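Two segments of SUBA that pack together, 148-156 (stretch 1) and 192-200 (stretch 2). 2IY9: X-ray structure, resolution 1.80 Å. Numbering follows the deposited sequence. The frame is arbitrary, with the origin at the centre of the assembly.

Stretch 1 148-156: NISGGQKGV
Stretch 2 (192-200) SAQQRIWPA

The rule of this contact is a short backbone lock with side chains fitted around it. Stretch 1 leaves a strand at Ile-149 and continues as loop; stretch 2 starts with helical phi/psi at 193-195 (-57/-34, -69/-21, -98/-14), then extends through Arg-196, Ile-197 and Trp-198 (-78/141, -93/130, -101/147). The segments run antiparallel, with CA atoms 5.0 Å apart for Gln-153 and Trp-198, 4.7 Å for Lys-154 and Ile-197, and 4.2 Å for Gly-155 and Gln-194.

A single antiparallel bridge sets this register. Gln-153 (-115/131) and Trp-198 form a hydrogen-bonded pair: Gln-153 N donates to Trp-198 O at 2.9 Å and Trp-198 N to Gln-153 O at 2.7 Å, with N-H...O angles of 155° and 163°. A third backbone hydrogen bond, Gly-155 N to Gln-194 O at 2.9 Å, is more bent at 139°; it fastens stretch 1 to the segment with helical phi/psi, where Gln-195 N also donates to Ser-192 O at 3.1 Å.

Gly-152 makes the close approach possible. With phi/psi 141/-160 it brings its CA to 3.1 Å from Trp-198 O, a CA-H...O contact beside the bridge. A CB here would lie 1.9 Å from Trp-198 O, and the backbone angles alone already call for glycine. They do so too at Gly-151 (152/-140), whereas the positive phi of Gly-155 (74/31) favours glycine.

The apolar pairings flank this lock. Val-156 (chi1 t) sets CG1 over the Trp-198 five-membered ring, 4.1 Å from its centroid and 20° off the normal, a CH-pi contact; its CG2 lies 3.6 Å from Trp-198 CD1. The indole takes chi1 -76° (m) and chi2 82°, and Gln-153 O lies at its edge, near the ring plane. At the other end, Ile-149 (m, t) points its CA-CB bond toward stretch 2 and packs CG2 3.9 Å from Pro-199 CD. Pro-199 (-84/2, C-gamma endo) follows a cis peptide bond.

Long side chains cover the more open part. Lys-154 (-116/-180; p, t, p, t) points its CA-CB bond toward stretch 2, bringing CB within 3.4 Å of Arg-196 O, while its chain reaches on so that CE lies 3.4 Å from CG1 of Ile-197 (m, t). The aliphatic portion thus serves packing while the ammonium remains available to water. Gln-194 (m, m, chi3 99°) starts sideways, but its end comes nearer to stretch 1; OE1 stops 2.9 Å from Val-156 O, two acceptors that cannot bond each other.

Water adds further polar links. One molecule accepts from Val-156 N at 2.8 Å and donates to Ala-193 O and Arg-196 O, each also at 2.8 Å, filling the gap beyond the bridge. A second donates to Gly-151 O at 2.8 Å and accepts from Ala-200 N at 3.1 Å. A third accepts from Lys-154 NZ at 2.8 Å and donates weakly to Gln-195 O at 3.5 Å. Together the stretches bury 575 Å², both sides summed.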

# COMPACT_ATOMS: atom_id res chain seq x y z
N ASN A 148 3.18 -1.33 -3.70
CA ASN A 148 2.60 -0.24 -2.92
C ASN A 148 2.42 1.02 -3.74
O ASN A 148 3.39 1.59 -4.27
CB ASN A 148 3.46 0.06 -1.70
CG ASN A 148 2.83 1.09 -0.78
OD1 ASN A 148 3.03 2.31 -0.92
ND2 ASN A 148 2.02 0.60 0.14
N ILE A 149 1.16 1.45 -3.84
CA ILE A 149 0.83 2.68 -4.54
C ILE A 149 0.06 3.59 -3.58
O ILE A 149 -1.18 3.62 -3.57
CB ILE A 149 0.05 2.38 -5.85
CG1 ILE A 149 0.80 1.29 -6.65
CG2 ILE A 149 -0.16 3.69 -6.66
CD1 ILE A 149 0.44 1.15 -8.12
N SER A 150 0.81 4.33 -2.77
CA SER A 150 0.27 5.28 -1.81
C SER A 150 -0.08 6.60 -2.51
O SER A 150 0.51 7.66 -2.23
CB SER A 150 1.28 5.53 -0.68
OG SER A 150 1.31 4.47 0.24
N GLY A 151 -1.03 6.53 -3.43
CA GLY A 151 -1.43 7.68 -4.24
C GLY A 151 -1.94 7.14 -5.56
O GLY A 151 -2.61 6.11 -5.60
N GLY A 152 -1.60 7.84 -6.64
CA GLY A 152 -2.01 7.41 -7.96
C GLY A 152 -2.41 8.56 -8.86
O GLY A 152 -2.06 9.71 -8.60
N GLN A 153 -3.17 8.22 -9.89
CA GLN A 153 -3.48 9.13 -10.97
C GLN A 153 -4.97 9.46 -10.99
O GLN A 153 -5.80 8.55 -10.91
CB GLN A 153 -3.07 8.47 -12.29
CG GLN A 153 -3.30 9.29 -13.54
CD GLN A 153 -2.83 8.56 -14.79
OE1 GLN A 153 -2.26 9.16 -15.70
NE2 GLN A 153 -3.07 7.25 -14.84
N LYS A 154 -5.30 10.74 -11.08
CA LYS A 154 -6.67 11.14 -11.38
C LYS A 154 -6.74 11.89 -12.71
O LYS A 154 -5.72 12.05 -13.39
CB LYS A 154 -7.35 11.89 -10.23
CG LYS A 154 -6.65 13.10 -9.67
CD LYS A 154 -7.50 13.74 -8.56
CE LYS A 154 -7.20 13.17 -7.18
NZ LYS A 154 -7.89 13.91 -6.07
N GLY A 155 -7.93 12.31 -13.11
CA GLY A 155 -8.13 12.94 -14.41
C GLY A 155 -8.07 11.89 -15.50
O GLY A 155 -7.65 12.17 -16.62
N VAL A 156 -8.49 10.67 -15.15
CA VAL A 156 -8.48 9.55 -16.08
C VAL A 156 -9.81 9.47 -16.83
O VAL A 156 -10.86 9.21 -16.23
CB VAL A 156 -8.17 8.22 -15.35
CG1 VAL A 156 -8.29 7.03 -16.29
CG2 VAL A 156 -6.78 8.26 -14.72
N SER A 192 -17.11 12.23 -9.57
CA SER A 192 -17.10 11.95 -11.00
C SER A 192 -15.85 11.15 -11.35
O SER A 192 -14.90 11.09 -10.57
CB SER A 192 -17.17 13.25 -11.81
OG SER A 192 -15.96 13.97 -11.70
N ALA A 193 -15.84 10.55 -12.54
CA ALA A 193 -14.71 9.73 -12.96
C ALA A 193 -13.38 10.50 -12.96
O ALA A 193 -12.33 9.93 -12.66
CB ALA A 193 -14.97 9.14 -14.34
N GLN A 194 -13.43 11.79 -13.26
CA GLN A 194 -12.22 12.63 -13.31
C GLN A 194 -11.56 12.89 -11.95
O GLN A 194 -10.37 13.23 -11.89
CB GLN A 194 -12.50 13.96 -14.02
CG GLN A 194 -12.84 13.83 -15.50
CD GLN A 194 -11.87 12.93 -16.26
OE1 GLN A 194 -12.15 11.75 -16.49
NE2 GLN A 194 -10.72 13.48 -16.64
N GLN A 195 -12.33 12.74 -10.87
CA GLN A 195 -11.82 13.02 -9.52
C GLN A 195 -11.35 11.77 -8.76
O GLN A 195 -10.67 11.88 -7.73
CB GLN A 195 -12.89 13.76 -8.70
CG GLN A 195 -13.32 15.13 -9.27
CD GLN A 195 -14.59 15.66 -8.62
OE1 GLN A 195 -15.57 14.93 -8.41
NE2 GLN A 195 -14.59 16.96 -8.30
N ARG A 196 -11.71 10.59 -9.26
CA ARG A 196 -11.36 9.33 -8.61
C ARG A 196 -9.91 8.96 -8.86
O ARG A 196 -9.41 9.17 -9.96
CB ARG A 196 -12.28 8.19 -9.07
CG ARG A 196 -13.68 8.25 -8.47
CD ARG A 196 -14.54 7.17 -9.05
NE ARG A 196 -15.92 7.27 -8.57
CZ ARG A 196 -16.99 7.03 -9.33
NH1 ARG A 196 -16.85 6.69 -10.61
NH2 ARG A 196 -18.19 7.13 -8.80
N ILE A 197 -9.26 8.42 -7.84
CA ILE A 197 -7.83 8.09 -7.94
C ILE A 197 -7.62 6.65 -8.39
O ILE A 197 -8.23 5.72 -7.85
CB ILE A 197 -7.09 8.38 -6.61
CG1 ILE A 197 -7.23 9.86 -6.26
CG2 ILE A 197 -5.63 8.00 -6.71
CD1 ILE A 197 -7.19 10.15 -4.79
N TRP A 198 -6.76 6.49 -9.40
CA TRP A 198 -6.39 5.20 -9.97
C TRP A 198 -5.02 4.78 -9.41
O TRP A 198 -4.18 5.64 -9.19
CB TRP A 198 -6.33 5.31 -11.50
CG TRP A 198 -7.71 5.31 -12.12
CD1 TRP A 198 -8.55 6.39 -12.24
CD2 TRP A 198 -8.41 4.19 -12.67
NE1 TRP A 198 -9.74 5.99 -12.83
CE2 TRP A 198 -9.68 4.65 -13.10
CE3 TRP A 198 -8.10 2.83 -12.84
CZ2 TRP A 198 -10.62 3.80 -13.69
CZ3 TRP A 198 -9.03 1.99 -13.43
CH2 TRP A 198 -10.29 2.48 -13.84
N PRO A 199 -4.78 3.46 -9.22
CA PRO A 199 -5.65 2.34 -9.59
C PRO A 199 -6.75 1.96 -8.60
O PRO A 199 -7.48 1.01 -8.87
CB PRO A 199 -4.67 1.16 -9.72
CG PRO A 199 -3.55 1.50 -8.78
CD PRO A 199 -3.51 2.99 -8.62
N ALA A 200 -6.90 2.68 -7.49
CA ALA A 200 -8.01 2.37 -6.57
C ALA A 200 -9.38 2.42 -7.29
O ALA A 200 -10.28 1.64 -6.97
CB ALA A 200 -8.00 3.29 -5.36
O HOH W 1 -4.94 4.61 -6.08
O HOH W 2 -10.28 15.17 -6.64
O HOH W 3 -9.53 9.87 -12.69